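Local coordinates for protein beta-lactamase (Serratia marcescens, PDB 5GWA) that probably hydrolyses beta-lactam antibiotics to substituted beta-amino acids, as an extended-spectrum class A beta-lactamase that is captured here with the inhibitor avibactam, at residues A[162-175]-A[235-249]. Residues are numbered along the deposited sequence; the frame is centred on the assembly and turned at random.
Sequences TTPDATVQLLKKFY and IITLPNGKHFAIAVY. With NA (sodium ion), chain L; NA (sodium ion), chain K; NA (sodium ion), chain R; SO4 (sulfate ion), chain C.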
loop_
_atom_site.group_PDB
_atom_site.type_symbol
_atom_site.label_atom_id
_atom_site.label_comp_id
_atom_site.label_asym_id
_atom_site.label_seq_id
_atom_site.Cartn_x
_atom_site.Cartn_y
_atom_site.Cartn_z
ATOM N N THR A 162 -12.937 6.198 -17.903
ATOM C CA THR A 162 -12.645 7.198 -18.897
ATOM C C THR A 162 -12.561 6.591 -20.276
ATOM O O THR A 162 -12.218 5.408 -20.411
ATOM C CB THR A 162 -11.308 7.914 -18.567
ATOM O OG1 THR A 162 -11.183 9.095 -19.361
ATOM C CG2 THR A 162 -10.119 7.000 -18.803
ATOM N N THR A 163 -12.763 7.412 -21.301
ATOM C CA THR A 163 -12.248 7.069 -22.596
ATOM C C THR A 163 -10.824 7.598 -22.718
ATOM O O THR A 163 -10.439 8.527 -22.045
ATOM C CB THR A 163 -13.066 7.641 -23.744
ATOM O OG1 THR A 163 -13.097 9.062 -23.653
ATOM C CG2 THR A 163 -14.484 7.052 -23.772
ATOM N N PRO A 164 -10.000 6.972 -23.570
ATOM C CA PRO A 164 -8.599 7.455 -23.613
ATOM C C PRO A 164 -8.459 8.819 -24.280
ATOM O O PRO A 164 -7.567 9.599 -23.928
ATOM C CB PRO A 164 -7.849 6.393 -24.392
ATOM C CG PRO A 164 -8.797 5.276 -24.638
ATOM C CD PRO A 164 -10.198 5.720 -24.303
ATOM N N ASP A 165 -9.294 9.095 -25.282
ATOM C CA ASP A 165 -9.295 10.388 -25.932
ATOM C C ASP A 165 -9.752 11.506 -25.015
ATOM O O ASP A 165 -9.142 12.566 -25.031
ATOM C CB ASP A 165 -10.043 10.367 -27.271
ATOM C CG ASP A 165 -11.465 9.873 -27.162
ATOM O OD1 ASP A 165 -11.767 8.895 -26.458
ATOM O OD2 ASP A 165 -12.332 10.463 -27.844
ATOM N N ALA A 166 -10.669 11.223 -24.090
ATOM C CA ALA A 166 -11.003 12.234 -23.076
ATOM C C ALA A 166 -9.726 12.628 -22.325
ATOM O O ALA A 166 -9.492 13.811 -22.022
ATOM C CB ALA A 166 -12.042 11.733 -22.118
ATOM N N THR A 167 -8.953 11.632 -21.918
ATOM C CA THR A 167 -7.785 11.922 -21.132
ATOM C C THR A 167 -6.833 12.858 -21.840
ATOM O O THR A 167 -6.353 13.823 -21.239
ATOM C CB THR A 167 -7.045 10.636 -20.756
ATOM O OG1 THR A 167 -7.963 9.694 -20.185
ATOM C CG2 THR A 167 -5.926 10.930 -19.810
ATOM N N VAL A 168 -6.504 12.568 -23.097
ATOM C CA VAL A 168 -5.545 13.415 -23.785
ATOM C C VAL A 168 -6.140 14.801 -24.134
ATOM O O VAL A 168 -5.397 15.782 -24.124
ATOM C CB VAL A 168 -4.892 12.772 -25.007
ATOM C CG1 VAL A 168 -4.037 11.581 -24.628
ATOM C CG2 VAL A 168 -5.925 12.424 -26.078
ATOM N N GLN A 169 -7.442 14.895 -24.369
ATOM C CA GLN A 169 -8.108 16.208 -24.483
ATOM C C GLN A 169 -7.878 17.032 -23.234
ATOM O O GLN A 169 -7.513 18.220 -23.308
ATOM C CB GLN A 169 -9.589 16.034 -24.761
ATOM C CG GLN A 169 -9.869 15.478 -26.149
ATOM C CD GLN A 169 -11.232 14.825 -26.259
ATOM O OE1 GLN A 169 -12.144 15.125 -25.483
ATOM N NE2 GLN A 169 -11.393 13.962 -27.256
ATOM N N LEU A 170 -8.088 16.396 -22.085
ATOM C CA LEU A 170 -7.853 17.076 -20.822
ATOM C C LEU A 170 -6.402 17.442 -20.627
ATOM O O LEU A 170 -6.083 18.526 -20.071
ATOM C CB LEU A 170 -8.393 16.229 -19.672
ATOM C CG LEU A 170 -8.282 16.802 -18.259
ATOM C CD1 LEU A 170 -9.233 17.994 -18.148
ATOM C CD2 LEU A 170 -8.642 15.779 -17.177
ATOM N N LEU A 171 -5.487 16.508 -20.907
ATOM C CA LEU A 171 -4.059 16.789 -20.766
ATOM C C LEU A 171 -3.604 17.960 -21.630
ATOM O O LEU A 171 -2.742 18.735 -21.216
ATOM C CB LEU A 171 -3.224 15.555 -21.107
ATOM C CG LEU A 171 -3.274 14.439 -20.074
ATOM C CD1 LEU A 171 -2.821 13.147 -20.695
ATOM C CD2 LEU A 171 -2.449 14.731 -18.830
ATOM N N LYS A 172 -4.189 18.095 -22.819
ATOM C CA LYS A 172 -3.846 19.194 -23.718
ATOM C C LYS A 172 -4.372 20.554 -23.237
ATOM O O LYS A 172 -3.587 21.517 -23.198
ATOM C CB LYS A 172 -4.349 18.878 -25.127
ATOM C CG LYS A 172 -4.096 19.976 -26.142
ATOM C CD LYS A 172 -4.423 19.490 -27.533
ATOM C CE LYS A 172 -4.146 20.543 -28.588
ATOM N NZ LYS A 172 -4.042 19.945 -29.946
ATOM N N LYS A 173 -5.599 20.586 -22.728
ATOM C CA LYS A 173 -6.169 21.790 -22.086
ATOM C C LYS A 173 -5.253 22.206 -20.954
ATOM O O LYS A 173 -4.867 23.370 -20.795
ATOM C CB LYS A 173 -7.560 21.505 -21.544
ATOM C CG LYS A 173 -8.618 21.326 -22.620
ATOM C CD LYS A 173 -10.012 21.313 -22.018
ATOM C CE LYS A 173 -11.070 21.082 -23.076
ATOM N NZ LYS A 173 -11.468 22.402 -23.650
ATOM N N PHE A 174 -4.817 21.218 -20.177
ATOM C CA PHE A 174 -3.926 21.524 -19.060
ATOM C C PHE A 174 -2.575 22.075 -19.543
ATOM O O PHE A 174 -2.091 23.076 -18.983
ATOM C CB PHE A 174 -3.694 20.256 -18.221
ATOM C CG PHE A 174 -2.489 20.319 -17.336
ATOM C CD1 PHE A 174 -2.465 21.158 -16.249
ATOM C CD2 PHE A 174 -1.415 19.461 -17.541
ATOM C CE1 PHE A 174 -1.361 21.220 -15.438
ATOM C CE2 PHE A 174 -0.300 19.520 -16.720
ATOM C CZ PHE A 174 -0.304 20.367 -15.631
ATOM N N TYR A 175 -1.932 21.401 -20.504
ATOM C CA TYR A 175 -0.560 21.742 -20.882
ATOM C C TYR A 175 -0.491 23.126 -21.475
ATOM O O TYR A 175 0.521 23.824 -21.319
ATOM C CB TYR A 175 0.067 20.718 -21.858
ATOM C CG TYR A 175 1.550 20.768 -21.810
ATOM C CD1 TYR A 175 2.247 20.068 -20.848
ATOM C CD2 TYR A 175 2.270 21.658 -22.604
ATOM C CE1 TYR A 175 3.622 20.166 -20.718
ATOM C CE2 TYR A 175 3.648 21.776 -22.465
ATOM C CZ TYR A 175 4.320 21.036 -21.515
ATOM O OH TYR A 175 5.689 21.151 -21.294
ATOM N N ILE A 235 2.264 13.904 -20.640
ATOM C CA ILE A 235 2.710 14.762 -21.741
ATOM C C ILE A 235 4.199 14.562 -21.890
ATOM O O ILE A 235 4.939 14.645 -20.900
ATOM C CB ILE A 235 2.419 16.249 -21.492
ATOM C CG1 ILE A 235 0.964 16.483 -21.095
ATOM C CG2 ILE A 235 2.795 17.082 -22.741
ATOM C CD1 ILE A 235 0.789 16.623 -19.602
ATOM N N ILE A 236 4.653 14.321 -23.122
ATOM C CA ILE A 236 6.042 14.012 -23.372
ATOM C C ILE A 236 6.665 15.094 -24.252
ATOM O O ILE A 236 6.044 15.553 -25.220
ATOM C CB ILE A 236 6.148 12.633 -24.022
ATOM C CG1 ILE A 236 5.552 11.604 -23.047
ATOM C CG2 ILE A 236 7.570 12.267 -24.363
ATOM C CD1 ILE A 236 5.543 10.180 -23.528
ATOM N N THR A 237 7.899 15.445 -23.922
ATOM C CA THR A 237 8.663 16.437 -24.676
ATOM C C THR A 237 9.537 15.724 -25.680
ATOM O O THR A 237 10.343 14.861 -25.351
ATOM C CB THR A 237 9.525 17.293 -23.756
ATOM O OG1 THR A 237 8.711 17.849 -22.728
ATOM C CG2 THR A 237 10.221 18.427 -24.548
ATOM N N LEU A 238 9.401 16.162 -26.927
ATOM C CA LEU A 238 10.207 15.638 -28.017
ATOM C C LEU A 238 11.583 16.319 -28.050
ATOM O O LEU A 238 11.781 17.349 -27.412
ATOM C CB LEU A 238 9.455 15.842 -29.338
ATOM C CG LEU A 238 8.197 14.952 -29.504
ATOM C CD1 LEU A 238 7.236 15.623 -30.447
ATOM C CD2 LEU A 238 8.592 13.572 -29.971
ATOM N N PRO A 239 12.501 15.776 -28.849
ATOM C CA PRO A 239 13.839 16.345 -28.888
ATOM C C PRO A 239 13.883 17.755 -29.421
ATOM O O PRO A 239 14.893 18.443 -29.197
ATOM C CB PRO A 239 14.599 15.376 -29.795
ATOM C CG PRO A 239 13.831 14.090 -29.708
ATOM C CD PRO A 239 12.411 14.553 -29.663
ATOM N N ASN A 240 12.833 18.194 -30.119
ATOM C CA ASN A 240 12.724 19.557 -30.609
ATOM C C ASN A 240 11.799 20.465 -29.823
ATOM O O ASN A 240 11.395 21.528 -30.306
ATOM C CB ASN A 240 12.309 19.555 -32.081
ATOM C CG ASN A 240 10.860 19.183 -32.272
ATOM O OD1 ASN A 240 10.211 18.702 -31.346
ATOM N ND2 ASN A 240 10.316 19.508 -33.435
ATOM N N GLY A 241 11.480 20.059 -28.596
ATOM C CA GLY A 241 10.762 20.932 -27.687
ATOM C C GLY A 241 9.253 20.855 -27.808
ATOM O O GLY A 241 8.542 21.402 -26.972
ATOM N N LYS A 242 8.759 20.241 -28.879
ATOM C CA LYS A 242 7.335 20.094 -29.045
ATOM C C LYS A 242 6.884 19.002 -28.076
ATOM O O LYS A 242 7.723 18.226 -27.577
ATOM C CB LYS A 242 7.003 19.697 -30.500
ATOM C CG LYS A 242 7.222 20.804 -31.535
ATOM C CD LYS A 242 6.146 21.871 -31.447
ATOM C CE LYS A 242 6.614 23.222 -31.978
ATOM N NZ LYS A 242 6.563 23.300 -33.462
ATOM N N HIS A 243 5.563 18.827 -27.974
ATOM C CA HIS A 243 4.978 17.918 -26.969
ATOM C C HIS A 243 3.845 17.076 -27.529
ATOM O O HIS A 243 3.131 17.513 -28.412
ATOM C CB HIS A 243 4.408 18.715 -25.813
ATOM C CG HIS A 243 5.398 19.639 -25.175
ATOM N ND1 HIS A 243 5.583 20.929 -25.620
ATOM C CD2 HIS A 243 6.227 19.482 -24.117
ATOM C CE1 HIS A 243 6.537 21.514 -24.902
ATOM N NE2 HIS A 243 6.945 20.656 -23.987
ATOM N N PHE A 244 3.662 15.890 -26.962
ATOM C CA PHE A 244 2.441 15.131 -27.220
ATOM C C PHE A 244 1.857 14.604 -25.915
ATOM O O PHE A 244 2.597 14.205 -25.008
ATOM C CB PHE A 244 2.653 14.024 -28.263
ATOM C CG PHE A 244 3.625 12.937 -27.870
ATOM C CD1 PHE A 244 4.982 13.080 -28.091
ATOM C CD2 PHE A 244 3.178 11.707 -27.399
ATOM C CE1 PHE A 244 5.869 12.098 -27.726
ATOM C CE2 PHE A 244 4.075 10.682 -27.084
ATOM C CZ PHE A 244 5.421 10.864 -27.285
ATOM N N ALA A 245 0.531 14.611 -25.853
ATOM C CA ALA A 245 -0.190 13.942 -24.779
ATOM C C ALA A 245 -0.522 12.527 -25.191
ATOM O O ALA A 245 -0.821 12.271 -26.367
ATOM C CB ALA A 245 -1.450 14.700 -24.453
ATOM N N ILE A 246 -0.290 11.587 -24.281
ATOM C CA ILE A 246 -0.551 10.188 -24.551
ATOM C C ILE A 246 -1.208 9.559 -23.317
ATOM O O ILE A 246 -0.861 9.857 -22.183
ATOM C CB ILE A 246 0.733 9.434 -24.962
ATOM C CG1 ILE A 246 0.485 7.952 -25.219
ATOM C CG2 ILE A 246 1.838 9.633 -23.941
ATOM C CD1 ILE A 246 1.588 7.296 -26.014
ATOM N N ALA A 247 -2.169 8.675 -23.562
ATOM C CA ALA A 247 -2.775 7.895 -22.505
ATOM C C ALA A 247 -2.909 6.452 -22.918
ATOM O O ALA A 247 -3.401 6.169 -24.023
ATOM C CB ALA A 247 -4.121 8.467 -22.163
ATOM N N VAL A 248 -2.401 5.532 -22.101
ATOM C CA VAL A 248 -2.541 4.115 -22.391
ATOM C C VAL A 248 -3.166 3.415 -21.201
ATOM O O VAL A 248 -2.700 3.554 -20.067
ATOM C CB VAL A 248 -1.204 3.430 -22.764
ATOM C CG1 VAL A 248 -1.415 1.962 -23.096
ATOM C CG2 VAL A 248 -0.526 4.157 -23.924
ATOM N N TYR A 249 -4.239 2.653 -21.452
ATOM C CA TYR A 249 -4.927 1.887 -20.421
ATOM C C TYR A 249 -4.901 0.414 -20.802
ATOM O O TYR A 249 -5.498 0.023 -21.792
ATOM C CB TYR A 249 -6.402 2.320 -20.302
ATOM C CG TYR A 249 -6.545 3.763 -19.963
ATOM C CD1 TYR A 249 -6.531 4.735 -20.946
ATOM C CD2 TYR A 249 -6.713 4.169 -18.643
ATOM C CE1 TYR A 249 -6.675 6.070 -20.627
ATOM C CE2 TYR A 249 -6.727 5.506 -18.306
ATOM C CZ TYR A 249 -6.691 6.433 -19.287
ATOM O OH TYR A 249 -6.775 7.734 -18.895
HETATM NA NA NA L . -14.222 10.824 -25.412
HETATM NA NA NA K . -14.166 7.845 -27.244
HETATM NA NA NA R . 2.966 18.836 -31.094
HETATM S S SO4 C . 9.770 20.928 -21.095
HETATM O O1 SO4 C . 9.645 22.348 -20.731
HETATM O O2 SO4 C . 9.274 20.292 -19.879
HETATM O O3 SO4 C . 8.891 20.805 -22.276
HETATM O O4 SO4 C . 11.195 20.724 -21.407
HETATM O O HOH W 1 -14.080 13.366 -24.434
HETATM O O HOH W 2 -14.999 8.326 -29.805
HETATM O O HOH W 3 -16.856 7.714 -27.157
#
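Ile-235 lays its CG2 methyl over one face of the Tyr-175 ring, 4.0 Å from the ring centroid and 28° off the normal, which meets the criteria for a CH-pi contact. Its other branch, with CG1 beside the backbone N, carries Ile-235 CD1 in among the helix side chains, 3.8 Å from Leu-171 CD2 and close to the edge of the Phe-174 ring. Further out, the side chains of Tyr-175 and His-243 cross at about a right angle, and their rings meet obliquely, centroids 4.5 Å apart with the planes at 40°. At the imidazole edge His-243 NE2 donates a nearly straight bond of 2.6 Å to O3 of a sulfate, probably from the crystallisation liquor; Thr-237 OG1 donates to the same oxygen. This is the helix-on-sheet interface of the alpha/beta domain of class A beta-lactamases: helix 164-175 covers strand 243-249 at 7.5 Å between axes, running roughly antiparallel to it (149°). The small side chains of Ala-245 and Ala-247 are consistent with that closeness: Ala-245 CB lies 3.9 Å from Leu-171 CB, and Val-168 CG1 rests on the backbone between the two alanines. At the helix start Tyr-249 approaches Thr-167 from the opposite direction, and their buried hydroxyls, OH and OG1, share a short hydrogen bond of 2.6 Å close to the phenol plane. Pro-164 CB touches Tyr-249 CE1 at 4.0 Å, while Thr-162 CG2 packs against the hydroxyl end of that ring, at OH and CZ.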